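Local coordinates for protein probable uracil-DNA glycosylase (PDB 5X55) that is a probable uracil-DNA glycosylase of the superfamily of that name, a single-chain mimiviral protein of alpha/beta fold built around a parallel four-stranded sheet, at residues Cys121-Lys126 / Leu150-Ser155; Gln162-Pro166 / Phe258-Leu262; Ile187-Tyr193 / Ser208-Pro212; Met205-Phe209 / Phe252-Ser256; His311-Thr315 / Lys353-His357. All coordinates share one frame; numbering follows the deposited sequence.

Contact 1 (Cys121-Lys126 / Leu150-Ser155); sequences CKVNLK and LESKLS
Carboxylate oxygen OE2 of E151 accepts the backbone N-H of L125, with N and OE2 3.0 Å apart and the hydrogen at 157°; the donor comes from above the carboxylate plane, 43° out of it. A water, unusually close to OE2, probably donates a second bond to it and is tied to N124 OD1 and K126 N, so one glutamate oxygen reaches two successive backbone N-H groups, one directly and one through water. E151 suits the place because its extended chain carries the carboxylate from the helix flank across to the loop.

A second polar point lies one helical turn on. The hydroxyl of S155 has a single proton but two carbonyls near it, C121 O at 2.9 Å from OG and E151 O in its own helix at 3.0 Å from OG. Another water donates to V123 O at 2.7 Å and, weakly, to the same hydroxyl.

On their apolar side the leucines interlock. L125 forks so that CD1 meets L150 CD2 at 3.6 Å while CD2 meets L154 CD1 at 3.7 Å, crossing each side chain at about a right angle; V123 CG1 rests on L154 CB. F138 and W272 extend this apolar layer.

Loop 121-126, irregular here, is thus tied to helix 146-159 through its own backbone: E151 bonds L125 N outright, while the single S155 proton can serve either C121 O or E151 O.

Contact 2 (Gln162-Pro166 / Phe258-Leu262); sequences QRIVP and FTTVL
The tight part is centred on V165 and T260, whose backbones make two bonds of 2.9 Å, from V165 N to T260 O and from T260 N to V165 O. Their side chains lie alongside, pointing the same way, and V165 CG2 meets T260 CG2 at 3.6 Å. The threonine is turned so that its methyl faces the valine, chi1 -170°, while OG1 bonds to E264 O. On the other face I164 CG2 touches T259 CG2, whose hydroxyl is held by W272 and H268.

This is a short antiparallel ladder of strands 164-165 and 260-261: V165-T260 is the hydrogen-bonded pair and I164-V261 the non-hydrogen-bonded one, where the CA atoms come to 4.5 Å. After the cis peptide before it, P166 sets its CD 3.2 Å from F258 O of the partner segment.

Toward the other end the contact is more open to solvent. L262 N still bonds R163 O at 2.8 Å, and the exposed arginine runs beside L262, with L262 CD2 at the edge of the guanidinium, 3.7 Å from NH1. L262 also turns CD1 to V165 CG1, while the amide oxygen of Q162 rests against V261 CG2.

Contact 3 (Ile187-Tyr193 / Ser208-Pro212); sequences ILGQDPY and SFSVP
Two hydroxyls make the direct hydrogen bonds between I187-Y193 and S208-P212. Y193 OH donates to F209 O at 2.8 Å, striking the oxygen well to one side, with an angle of 104° at it. S208 OG donates to I187 O at 3.0 Å and has I254 O as a further, weak partner. With chi1 of 56° its hydroxyl stands between backbone N and carbonyl carbon, turned to the strand.

Close packing surrounds these bonds. S208 CB settles 3.5 Å from G189 N, where a residue without a side chain lets the loop lie flush on the strand. The F209 ring reaches back with CE2, which lies 3.9 Å from L188 O, the carbonyl meeting the ring at its edge; CE2 also approaches I187 CG2. The ring's next neighbour is W295, met edge-to-face. V211 CG1 comes within 3.5 Å of Y193 CE2, the two side chains crossing at about a right angle, while F209 O and S210 O both sit near the plane of the tyrosine ring, at its edge.

The sequence GQDPY from G189 to Y193 matches the family motif that follows the first strand of the uracil-DNA glycosylase sheet. Its glycine and tyrosine are the residues that engage segment 208-212 here: the phenol, long enough to bridge the two segments, bonds the carbonyl of F209 and so probably helps set the position of that phenylalanine.

Contact 4 (Met205-Phe209 / Phe252-Ser256); sequences MGCSF and FMINS
One direct hydrogen bond joins the loop to the strand: S208 N donates to M253 O, 3.0 Å from N to O. The N-H points well at the oxygen, 158° at the hydrogen, yet arrives from above the carbonyl plane, 69° out of it. C207 adds a CA-H...O contact to the same oxygen, 3.3 Å from its CA. T174 OG1 lies within hydrogen-bonding reach of both M253 O and G206 O, though its one proton can serve only one at a time. A water completes the polar links, accepting from F209 N and donating to N255 OD1, 3.0 Å away.

These bonds place M205-F209 against the C-terminal half of strand 251-255. This is an outermost strand of the four-stranded parallel sheet, next to strand 185-189, in the alpha/beta fold of the uracil-DNA glycosylase superfamily; the loop crosses it at a steep angle. G206, with a positive phi of 81°, lets the loop bend just before it meets the strand.

Van der Waals contact does the rest, and on the loop side S208 takes the largest share. Its CB touches both N255 OD1, 3.2 Å away, and I254 O, 3.3 Å away, while its OG, bonded to I187 O, comes close to M253 CB; a small side chain is needed in so tight a spot. M253 is the flexible filler: bent at chi3, it brings CE to 4.1 Å from F209 CD2, the two side chains crossing at about a right angle. Its other neighbours include W246 and I247 of helix 244-248.

Contact 5 (His311-Thr315 / Lys353-His357); sequences HYIIT and KINEH
A helix packed on the edge strand of the central parallel sheet forms this contact: strand 312-315 and helix 353-357 run nearly antiparallel, their directions 166° apart and their axes 10.5 Å from each other at the closest. At its centre the rings of Y312 and H357 form an offset stack, centroids 4.3 Å apart and planes only 10° from parallel. The offset brings H357 ND1 over one face of the tyrosine near the rim, and Y312 CD2 likewise over the imidazole. Y312 CB adds a CH-pi contact, 3.7 Å from the centroid of the histidine ring. CG of H357 is anti to its backbone N (chi1 -173°), which carries the imidazole toward the strand, and the two side chains slide past each other in opposite directions.

The phenol end is anchored through water: Y312 OH lies 2.7 Å from a water that donates to K353 O. The lysine contributes its aliphatic length, bent at chi2 and chi3, so that CE lies against I314 CG2 at 3.4 Å. I314 CD1 lies 3.7 Å from K353 CB and more loosely, at 4.1 Å, from I354 CG1, branched apolar groups suiting the buried side of the helix.

H357 NE2 hydrogen-bonds D289 OD2, which probably helps fix the imidazole's rotation. Helix 350-360 runs along edge strand 312-316, with W368 against I354, and I291 of the neighbouring strand 291-295 also touches Y312, I314 and H357.

The five contacts run across the molecule from one flank to the other. Contacts 1 and 2 lie on one side, centres 13 Å apart, and touch where helix 146-159 leads into strand 164-165. Contacts 3 and 4 sit near the middle, centres 4 Å apart; they share S208 and F209 and meet the neighbouring strands 185-189 and 251-255. Both fall within the span contact 2 closes; P192 of contact 3 packs on T259 and F258, and P166 of contact 2 on G206 of contact 4. Contact 5, last along the chain, lies at the opposite edge of the same parallel sheet, its centre 36 Å from contact 1. The sheet thus links the central loops to the C-terminal helix.

Contact 1 (Cys121-Lys126 / Leu150-Ser155)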
# COMPACT_ATOMS: atom_id res chain seq x y z
N CYS A 121 -18.87 11.54 -14.31
CA CYS A 121 -17.44 11.31 -14.56
C CYS A 121 -16.59 12.51 -14.19
O CYS A 121 -15.51 12.71 -14.74
CB CYS A 121 -17.20 10.88 -16.01
SG CYS A 121 -18.32 9.53 -16.47
N LYS A 122 -17.04 13.30 -13.22
CA LYS A 122 -16.32 14.50 -12.79
C LYS A 122 -15.35 14.15 -11.65
O LYS A 122 -15.49 14.60 -10.51
CB LYS A 122 -17.33 15.55 -12.35
CG LYS A 122 -18.31 14.92 -11.36
CD LYS A 122 -19.72 15.42 -11.41
CE LYS A 122 -20.55 14.30 -10.85
NZ LYS A 122 -19.97 13.10 -11.47
N VAL A 123 -14.34 13.33 -11.99
CA VAL A 123 -13.44 12.78 -10.96
C VAL A 123 -12.76 13.90 -10.19
O VAL A 123 -12.17 14.82 -10.78
CB VAL A 123 -12.40 11.83 -11.57
CG1 VAL A 123 -11.28 11.55 -10.55
CG2 VAL A 123 -13.05 10.54 -11.96
N ASN A 124 -12.84 13.82 -8.87
CA ASN A 124 -12.29 14.85 -7.99
C ASN A 124 -11.61 14.12 -6.85
O ASN A 124 -12.23 13.81 -5.83
CB ASN A 124 -13.41 15.76 -7.52
CG ASN A 124 -12.91 16.94 -6.74
OD1 ASN A 124 -11.83 16.91 -6.15
ND2 ASN A 124 -13.73 17.99 -6.68
N LEU A 125 -10.31 13.86 -7.01
CA LEU A 125 -9.58 13.05 -6.04
C LEU A 125 -9.50 13.70 -4.66
O LEU A 125 -9.50 12.99 -3.64
CB LEU A 125 -8.17 12.75 -6.55
CG LEU A 125 -8.03 11.88 -7.81
CD1 LEU A 125 -6.56 11.75 -8.26
CD2 LEU A 125 -8.64 10.53 -7.59
N LYS A 126 -9.44 15.04 -4.60
CA LYS A 126 -9.36 15.74 -3.32
C LYS A 126 -10.52 15.37 -2.38
O LYS A 126 -10.32 15.23 -1.17
CB LYS A 126 -9.30 17.25 -3.55
CG LYS A 126 -9.57 18.09 -2.31
CD LYS A 126 -8.43 18.06 -1.30
CE LYS A 126 -8.96 18.17 0.14
NZ LYS A 126 -9.81 19.38 0.41
N LEU A 150 -3.85 13.21 -14.58
CA LEU A 150 -4.31 12.06 -13.81
C LEU A 150 -5.83 12.07 -13.67
O LEU A 150 -6.52 11.07 -13.97
CB LEU A 150 -3.62 12.08 -12.45
CG LEU A 150 -4.13 11.14 -11.36
CD1 LEU A 150 -3.95 9.72 -11.79
CD2 LEU A 150 -3.41 11.42 -10.03
N GLU A 151 -6.40 13.21 -13.25
CA GLU A 151 -7.86 13.25 -13.13
C GLU A 151 -8.54 13.09 -14.49
O GLU A 151 -9.65 12.53 -14.56
CB GLU A 151 -8.28 14.53 -12.43
CG GLU A 151 -8.02 14.48 -10.91
CD GLU A 151 -8.65 15.64 -10.17
OE1 GLU A 151 -9.07 16.60 -10.87
OE2 GLU A 151 -8.74 15.62 -8.91
N SER A 152 -7.88 13.52 -15.57
CA SER A 152 -8.41 13.32 -16.92
C SER A 152 -8.46 11.85 -17.29
O SER A 152 -9.46 11.37 -17.83
CB SER A 152 -7.57 14.08 -17.96
OG SER A 152 -7.96 15.44 -18.02
N LYS A 153 -7.37 11.12 -17.03
CA LYS A 153 -7.35 9.70 -17.37
C LYS A 153 -8.38 8.92 -16.56
O LYS A 153 -9.10 8.07 -17.11
CB LYS A 153 -5.96 9.12 -17.16
CG LYS A 153 -4.89 9.86 -17.91
CD LYS A 153 -3.59 9.08 -17.92
CE LYS A 153 -2.40 10.03 -17.96
NZ LYS A 153 -1.18 9.35 -17.45
N LEU A 154 -8.49 9.21 -15.25
CA LEU A 154 -9.51 8.53 -14.45
C LEU A 154 -10.91 8.85 -14.97
O LEU A 154 -11.76 7.95 -15.06
CB LEU A 154 -9.36 8.90 -12.95
CG LEU A 154 -8.00 8.55 -12.30
CD1 LEU A 154 -7.83 9.03 -10.83
CD2 LEU A 154 -7.70 7.05 -12.40
N SER A 155 -11.16 10.11 -15.33
CA SER A 155 -12.47 10.46 -15.88
C SER A 155 -12.74 9.72 -17.18
O SER A 155 -13.87 9.30 -17.44
CB SER A 155 -12.59 11.97 -16.10
OG SER A 155 -12.63 12.69 -14.88
O HOH W 1 -12.34 15.73 -13.32
O HOH W 2 -8.92 16.99 -6.86

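Contact 2 (Gln162-Pro166 / Phe258-Leu262)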
# COMPACT_ATOMS: atom_id res chain seq x y z
N GLN A 162 -15.44 1.55 -17.18
CA GLN A 162 -14.55 0.56 -16.57
C GLN A 162 -14.77 0.49 -15.07
O GLN A 162 -14.94 1.52 -14.41
CB GLN A 162 -13.09 0.91 -16.85
CG GLN A 162 -12.75 0.89 -18.33
CD GLN A 162 -11.32 1.29 -18.59
OE1 GLN A 162 -10.62 1.76 -17.69
NE2 GLN A 162 -10.87 1.09 -19.84
N ARG A 163 -14.73 -0.73 -14.51
CA ARG A 163 -14.97 -0.94 -13.08
C ARG A 163 -13.66 -0.78 -12.31
O ARG A 163 -12.99 -1.74 -11.94
CB ARG A 163 -15.59 -2.31 -12.83
CG ARG A 163 -16.54 -2.74 -13.92
CD ARG A 163 -17.41 -3.84 -13.52
NE ARG A 163 -18.63 -3.34 -12.92
CZ ARG A 163 -19.24 -3.81 -11.85
NH1 ARG A 163 -18.75 -4.84 -11.24
NH2 ARG A 163 -20.33 -3.20 -11.43
N ILE A 164 -13.31 0.48 -12.06
CA ILE A 164 -12.11 0.79 -11.31
C ILE A 164 -12.25 0.27 -9.88
O ILE A 164 -13.31 0.39 -9.26
CB ILE A 164 -11.88 2.30 -11.33
CG1 ILE A 164 -11.72 2.76 -12.79
CG2 ILE A 164 -10.71 2.67 -10.43
CD1 ILE A 164 -11.47 4.26 -12.94
N VAL A 165 -11.18 -0.34 -9.37
CA VAL A 165 -11.07 -0.79 -7.99
C VAL A 165 -9.75 -0.24 -7.45
O VAL A 165 -8.82 -0.01 -8.24
CB VAL A 165 -11.13 -2.33 -7.87
CG1 VAL A 165 -12.47 -2.85 -8.37
CG2 VAL A 165 -9.94 -2.99 -8.63
N PRO A 166 -9.64 0.06 -6.15
CA PRO A 166 -10.73 0.02 -5.16
C PRO A 166 -11.74 1.15 -5.39
O PRO A 166 -11.44 2.06 -6.16
CB PRO A 166 -10.00 0.20 -3.83
CG PRO A 166 -8.83 1.08 -4.19
CD PRO A 166 -8.39 0.56 -5.55
N PHE A 258 -2.44 3.09 -7.49
CA PHE A 258 -3.57 3.13 -6.59
C PHE A 258 -4.83 2.47 -7.14
O PHE A 258 -5.74 2.18 -6.35
CB PHE A 258 -3.87 4.58 -6.18
CG PHE A 258 -2.94 5.10 -5.11
CD1 PHE A 258 -1.60 5.35 -5.39
CD2 PHE A 258 -3.39 5.32 -3.83
CE1 PHE A 258 -0.75 5.82 -4.40
CE2 PHE A 258 -2.55 5.79 -2.83
CZ PHE A 258 -1.23 6.04 -3.12
N THR A 259 -4.91 2.22 -8.45
CA THR A 259 -6.12 1.64 -9.03
C THR A 259 -5.77 0.55 -10.04
O THR A 259 -4.66 0.47 -10.55
CB THR A 259 -6.97 2.70 -9.75
OG1 THR A 259 -6.17 3.36 -10.74
CG2 THR A 259 -7.50 3.73 -8.76
N THR A 260 -6.76 -0.29 -10.32
CA THR A 260 -6.77 -1.11 -11.51
C THR A 260 -8.23 -1.26 -11.94
O THR A 260 -9.11 -0.55 -11.46
CB THR A 260 -6.04 -2.44 -11.27
OG1 THR A 260 -5.87 -3.13 -12.52
CG2 THR A 260 -6.77 -3.34 -10.25
N VAL A 261 -8.48 -2.16 -12.87
CA VAL A 261 -9.84 -2.49 -13.31
C VAL A 261 -10.17 -3.87 -12.79
O VAL A 261 -9.31 -4.76 -12.79
CB VAL A 261 -9.98 -2.43 -14.85
CG1 VAL A 261 -11.35 -2.95 -15.30
CG2 VAL A 261 -9.78 -1.01 -15.35
N LEU A 262 -11.41 -4.04 -12.32
CA LEU A 262 -11.83 -5.34 -11.81
C LEU A 262 -11.52 -6.44 -12.82
O LEU A 262 -11.82 -6.32 -14.01
CB LEU A 262 -13.33 -5.30 -11.51
CG LEU A 262 -13.89 -6.45 -10.69
CD1 LEU A 262 -13.33 -6.40 -9.29
CD2 LEU A 262 -15.41 -6.36 -10.69

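Contact 3 (Ile187-Tyr193 / Ser208-Pro212)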
# COMPACT_ATOMS: atom_id res chain seq x y z
N ILE A 187 5.17 0.09 3.67
CA ILE A 187 5.21 -1.17 2.93
C ILE A 187 4.51 -0.97 1.59
O ILE A 187 3.28 -0.86 1.51
CB ILE A 187 4.56 -2.33 3.71
CG1 ILE A 187 5.05 -2.35 5.17
CG2 ILE A 187 4.86 -3.67 3.02
CD1 ILE A 187 4.72 -3.61 5.91
N LEU A 188 5.30 -0.97 0.52
CA LEU A 188 4.75 -0.78 -0.82
C LEU A 188 4.26 -2.08 -1.43
O LEU A 188 4.97 -3.09 -1.44
CB LEU A 188 5.80 -0.16 -1.72
CG LEU A 188 5.96 1.30 -1.36
CD1 LEU A 188 7.35 1.73 -1.78
CD2 LEU A 188 4.87 2.12 -2.05
N GLY A 189 3.03 -2.06 -1.93
CA GLY A 189 2.60 -3.02 -2.92
C GLY A 189 2.77 -2.45 -4.33
O GLY A 189 3.18 -1.31 -4.55
N GLN A 190 2.45 -3.28 -5.30
CA GLN A 190 2.57 -2.84 -6.68
C GLN A 190 1.19 -2.42 -7.18
O GLN A 190 0.86 -1.23 -7.11
CB GLN A 190 3.16 -3.96 -7.52
CG GLN A 190 3.50 -3.55 -8.93
CD GLN A 190 4.21 -4.69 -9.68
OE1 GLN A 190 5.43 -4.73 -9.72
NE2 GLN A 190 3.43 -5.60 -10.26
N ASP A 191 0.37 -3.37 -7.61
CA ASP A 191 -0.98 -3.06 -8.07
C ASP A 191 -2.03 -3.60 -7.08
O ASP A 191 -1.76 -4.53 -6.32
CB ASP A 191 -1.22 -3.64 -9.48
CG ASP A 191 -0.20 -3.11 -10.50
OD1 ASP A 191 0.69 -3.88 -10.96
OD2 ASP A 191 -0.26 -1.90 -10.84
N PRO A 192 -3.23 -3.00 -7.03
CA PRO A 192 -4.28 -3.55 -6.16
C PRO A 192 -4.72 -4.91 -6.67
O PRO A 192 -4.53 -5.25 -7.85
CB PRO A 192 -5.42 -2.53 -6.25
CG PRO A 192 -4.87 -1.33 -7.02
CD PRO A 192 -3.71 -1.85 -7.83
N TYR A 193 -5.30 -5.71 -5.76
CA TYR A 193 -5.85 -6.99 -6.16
C TYR A 193 -6.92 -6.77 -7.23
O TYR A 193 -7.76 -5.87 -7.08
CB TYR A 193 -6.47 -7.75 -4.99
CG TYR A 193 -5.49 -8.16 -3.94
CD1 TYR A 193 -4.41 -8.96 -4.24
CD2 TYR A 193 -5.66 -7.74 -2.62
CE1 TYR A 193 -3.49 -9.35 -3.25
CE2 TYR A 193 -4.77 -8.12 -1.62
CZ TYR A 193 -3.69 -8.92 -1.94
OH TYR A 193 -2.80 -9.28 -0.94
N SER A 208 -2.17 -1.92 0.61
CA SER A 208 -1.44 -3.03 0.03
C SER A 208 -1.63 -4.28 0.89
O SER A 208 -1.75 -4.20 2.12
CB SER A 208 0.05 -2.69 -0.14
OG SER A 208 0.68 -2.29 1.06
N PHE A 209 -1.75 -5.42 0.21
CA PHE A 209 -1.82 -6.77 0.78
C PHE A 209 -3.12 -7.09 1.53
O PHE A 209 -3.53 -8.25 1.56
CB PHE A 209 -0.59 -7.02 1.65
CG PHE A 209 0.68 -7.03 0.85
CD1 PHE A 209 1.02 -8.14 0.08
CD2 PHE A 209 1.50 -5.90 0.81
CE1 PHE A 209 2.18 -8.14 -0.69
CE2 PHE A 209 2.65 -5.89 0.03
CZ PHE A 209 2.99 -7.02 -0.72
N SER A 210 -3.82 -6.09 2.06
CA SER A 210 -5.00 -6.35 2.87
C SER A 210 -6.25 -6.61 2.02
O SER A 210 -6.38 -6.11 0.90
CB SER A 210 -5.25 -5.18 3.83
OG SER A 210 -6.39 -5.43 4.61
N VAL A 211 -7.17 -7.41 2.58
CA VAL A 211 -8.48 -7.67 1.99
C VAL A 211 -9.55 -7.58 3.08
O VAL A 211 -9.26 -7.78 4.27
CB VAL A 211 -8.55 -9.05 1.29
CG1 VAL A 211 -7.64 -9.10 0.07
CG2 VAL A 211 -8.24 -10.19 2.27
N PRO A 212 -10.81 -7.32 2.69
CA PRO A 212 -11.89 -7.27 3.68
C PRO A 212 -12.05 -8.58 4.42
O PRO A 212 -11.65 -9.65 3.95
CB PRO A 212 -13.14 -6.98 2.83
CG PRO A 212 -12.61 -6.29 1.61
CD PRO A 212 -11.29 -6.98 1.34

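Contact 4 (Met205-Phe209 / Phe252-Ser256)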
# COMPACT_ATOMS: atom_id res chain seq x y z
N MET A 205 -8.95 -2.83 -1.28
CA MET A 205 -9.53 -1.96 -0.26
C MET A 205 -8.65 -0.74 0.03
O MET A 205 -8.80 -0.10 1.06
CB MET A 205 -9.79 -2.75 1.02
CG MET A 205 -8.56 -3.38 1.67
SD MET A 205 -9.04 -4.07 3.27
CE MET A 205 -9.03 -2.57 4.27
N GLY A 206 -7.75 -0.37 -0.89
CA GLY A 206 -6.98 0.84 -0.71
C GLY A 206 -5.79 0.69 0.20
O GLY A 206 -5.23 1.71 0.62
N CYS A 207 -5.42 -0.54 0.53
CA CYS A 207 -4.24 -0.87 1.31
C CYS A 207 -3.50 -1.96 0.58
O CYS A 207 -4.14 -2.86 0.02
CB CYS A 207 -4.60 -1.39 2.70
SG CYS A 207 -5.70 -0.34 3.54
N SER A 208 -2.17 -1.92 0.61
CA SER A 208 -1.44 -3.03 0.03
C SER A 208 -1.63 -4.28 0.89
O SER A 208 -1.75 -4.20 2.12
CB SER A 208 0.05 -2.69 -0.14
OG SER A 208 0.68 -2.29 1.06
N PHE A 209 -1.75 -5.42 0.21
CA PHE A 209 -1.82 -6.77 0.78
C PHE A 209 -3.12 -7.09 1.53
O PHE A 209 -3.53 -8.25 1.56
CB PHE A 209 -0.59 -7.02 1.65
CG PHE A 209 0.68 -7.03 0.85
CD1 PHE A 209 1.02 -8.14 0.08
CD2 PHE A 209 1.50 -5.90 0.81
CE1 PHE A 209 2.18 -8.14 -0.69
CE2 PHE A 209 2.65 -5.89 0.03
CZ PHE A 209 2.99 -7.02 -0.72
N PHE A 252 2.20 2.03 7.07
CA PHE A 252 1.67 2.74 5.91
C PHE A 252 1.75 1.83 4.69
O PHE A 252 2.74 1.81 3.96
CB PHE A 252 2.44 4.04 5.69
CG PHE A 252 1.85 4.98 4.66
CD1 PHE A 252 0.67 5.66 4.91
CD2 PHE A 252 2.52 5.22 3.47
CE1 PHE A 252 0.14 6.55 3.99
CE2 PHE A 252 2.00 6.12 2.53
CZ PHE A 252 0.80 6.78 2.80
N MET A 253 0.70 1.06 4.47
CA MET A 253 0.70 0.00 3.46
C MET A 253 -0.11 0.50 2.28
O MET A 253 -1.34 0.44 2.29
CB MET A 253 0.11 -1.29 4.02
CG MET A 253 0.73 -1.75 5.34
SD MET A 253 0.06 -3.35 5.88
CE MET A 253 0.79 -4.40 4.61
N ILE A 254 0.58 0.98 1.24
CA ILE A 254 -0.05 1.48 0.03
C ILE A 254 0.46 0.69 -1.17
O ILE A 254 1.52 0.06 -1.13
CB ILE A 254 0.22 2.99 -0.17
CG1 ILE A 254 1.73 3.23 -0.25
CG2 ILE A 254 -0.39 3.81 0.94
CD1 ILE A 254 2.09 4.58 -0.83
N ASN A 255 -0.30 0.77 -2.26
CA ASN A 255 0.10 0.27 -3.56
C ASN A 255 0.63 1.43 -4.41
O ASN A 255 -0.00 2.49 -4.46
CB ASN A 255 -1.08 -0.41 -4.26
CG ASN A 255 -1.52 -1.70 -3.56
OD1 ASN A 255 -0.69 -2.55 -3.26
ND2 ASN A 255 -2.82 -1.85 -3.33
N SER A 256 1.77 1.23 -5.08
CA SER A 256 2.32 2.30 -5.90
C SER A 256 1.39 2.67 -7.06
O SER A 256 1.40 3.82 -7.52
CB SER A 256 3.70 1.90 -6.42
OG SER A 256 3.61 0.71 -7.18
O HOH W 3 -1.53 -5.42 -2.84

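Contact 5 (His311-Thr315 / Lys353-His357)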
# COMPACT_ATOMS: atom_id res chain seq x y z
N HIS A 311 17.06 7.12 6.41
CA HIS A 311 15.95 6.21 6.56
C HIS A 311 16.46 4.78 6.43
O HIS A 311 17.48 4.53 5.78
CB HIS A 311 14.84 6.45 5.52
CG HIS A 311 14.22 7.80 5.60
ND1 HIS A 311 13.31 8.14 6.58
CD2 HIS A 311 14.36 8.90 4.82
CE1 HIS A 311 12.93 9.39 6.41
NE2 HIS A 311 13.55 9.88 5.34
N TYR A 312 15.71 3.86 7.01
CA TYR A 312 16.10 2.46 7.10
C TYR A 312 15.32 1.65 6.06
O TYR A 312 14.08 1.63 6.09
CB TYR A 312 15.83 1.97 8.52
CG TYR A 312 16.21 0.54 8.81
CD1 TYR A 312 17.45 0.03 8.46
CD2 TYR A 312 15.31 -0.29 9.48
CE1 TYR A 312 17.79 -1.29 8.76
CE2 TYR A 312 15.64 -1.60 9.78
CZ TYR A 312 16.87 -2.10 9.42
OH TYR A 312 17.17 -3.41 9.74
N ILE A 313 16.03 0.97 5.15
CA ILE A 313 15.44 0.24 4.03
C ILE A 313 15.76 -1.25 4.16
O ILE A 313 16.94 -1.63 4.21
CB ILE A 313 15.91 0.76 2.67
CG1 ILE A 313 15.65 2.27 2.55
CG2 ILE A 313 15.20 0.01 1.56
CD1 ILE A 313 16.31 2.92 1.35
N ILE A 314 14.73 -2.08 4.17
CA ILE A 314 14.82 -3.53 4.34
C ILE A 314 14.33 -4.15 3.05
O ILE A 314 13.20 -3.88 2.62
CB ILE A 314 13.95 -4.02 5.51
CG1 ILE A 314 14.39 -3.42 6.84
CG2 ILE A 314 13.96 -5.54 5.60
CD1 ILE A 314 13.37 -3.71 7.96
N THR A 315 15.16 -5.00 2.43
CA THR A 315 14.90 -5.49 1.09
C THR A 315 14.98 -7.01 1.03
O THR A 315 15.91 -7.62 1.56
CB THR A 315 15.89 -4.90 0.07
OG1 THR A 315 15.90 -3.47 0.19
CG2 THR A 315 15.47 -5.24 -1.32
N LYS A 353 13.22 -7.14 12.26
CA LYS A 353 14.06 -6.00 11.91
C LYS A 353 13.34 -4.67 12.14
O LYS A 353 13.94 -3.71 12.65
CB LYS A 353 14.53 -6.13 10.46
CG LYS A 353 15.33 -7.38 10.24
CD LYS A 353 16.50 -7.20 9.30
CE LYS A 353 16.04 -7.10 7.86
NZ LYS A 353 17.21 -7.22 6.92
N ILE A 354 12.05 -4.59 11.78
CA ILE A 354 11.27 -3.39 12.09
C ILE A 354 11.27 -3.12 13.60
O ILE A 354 11.45 -1.99 14.06
CB ILE A 354 9.84 -3.52 11.56
CG1 ILE A 354 9.82 -3.53 10.04
CG2 ILE A 354 8.96 -2.39 12.14
CD1 ILE A 354 8.50 -4.04 9.45
N ASN A 355 11.05 -4.18 14.38
CA ASN A 355 11.00 -4.06 15.83
C ASN A 355 12.30 -3.52 16.37
O ASN A 355 12.31 -2.60 17.21
CB ASN A 355 10.72 -5.43 16.45
CG ASN A 355 9.29 -5.87 16.29
OD1 ASN A 355 8.41 -5.07 15.94
ND2 ASN A 355 9.03 -7.14 16.58
N GLU A 356 13.42 -4.10 15.94
CA GLU A 356 14.70 -3.70 16.48
C GLU A 356 15.02 -2.26 16.11
O GLU A 356 15.53 -1.51 16.94
CB GLU A 356 15.81 -4.64 16.01
CG GLU A 356 15.65 -6.07 16.54
CD GLU A 356 15.25 -6.13 18.03
OE1 GLU A 356 16.00 -5.60 18.88
OE2 GLU A 356 14.17 -6.69 18.33
N HIS A 357 14.68 -1.83 14.88
CA HIS A 357 14.97 -0.45 14.51
C HIS A 357 14.12 0.53 15.31
O HIS A 357 14.64 1.54 15.83
CB HIS A 357 14.76 -0.24 13.01
CG HIS A 357 15.21 1.11 12.53
ND1 HIS A 357 16.51 1.38 12.18
CD2 HIS A 357 14.53 2.27 12.39
CE1 HIS A 357 16.61 2.64 11.81
NE2 HIS A 357 15.42 3.20 11.92
O HOH W 4 16.86 -3.87 12.36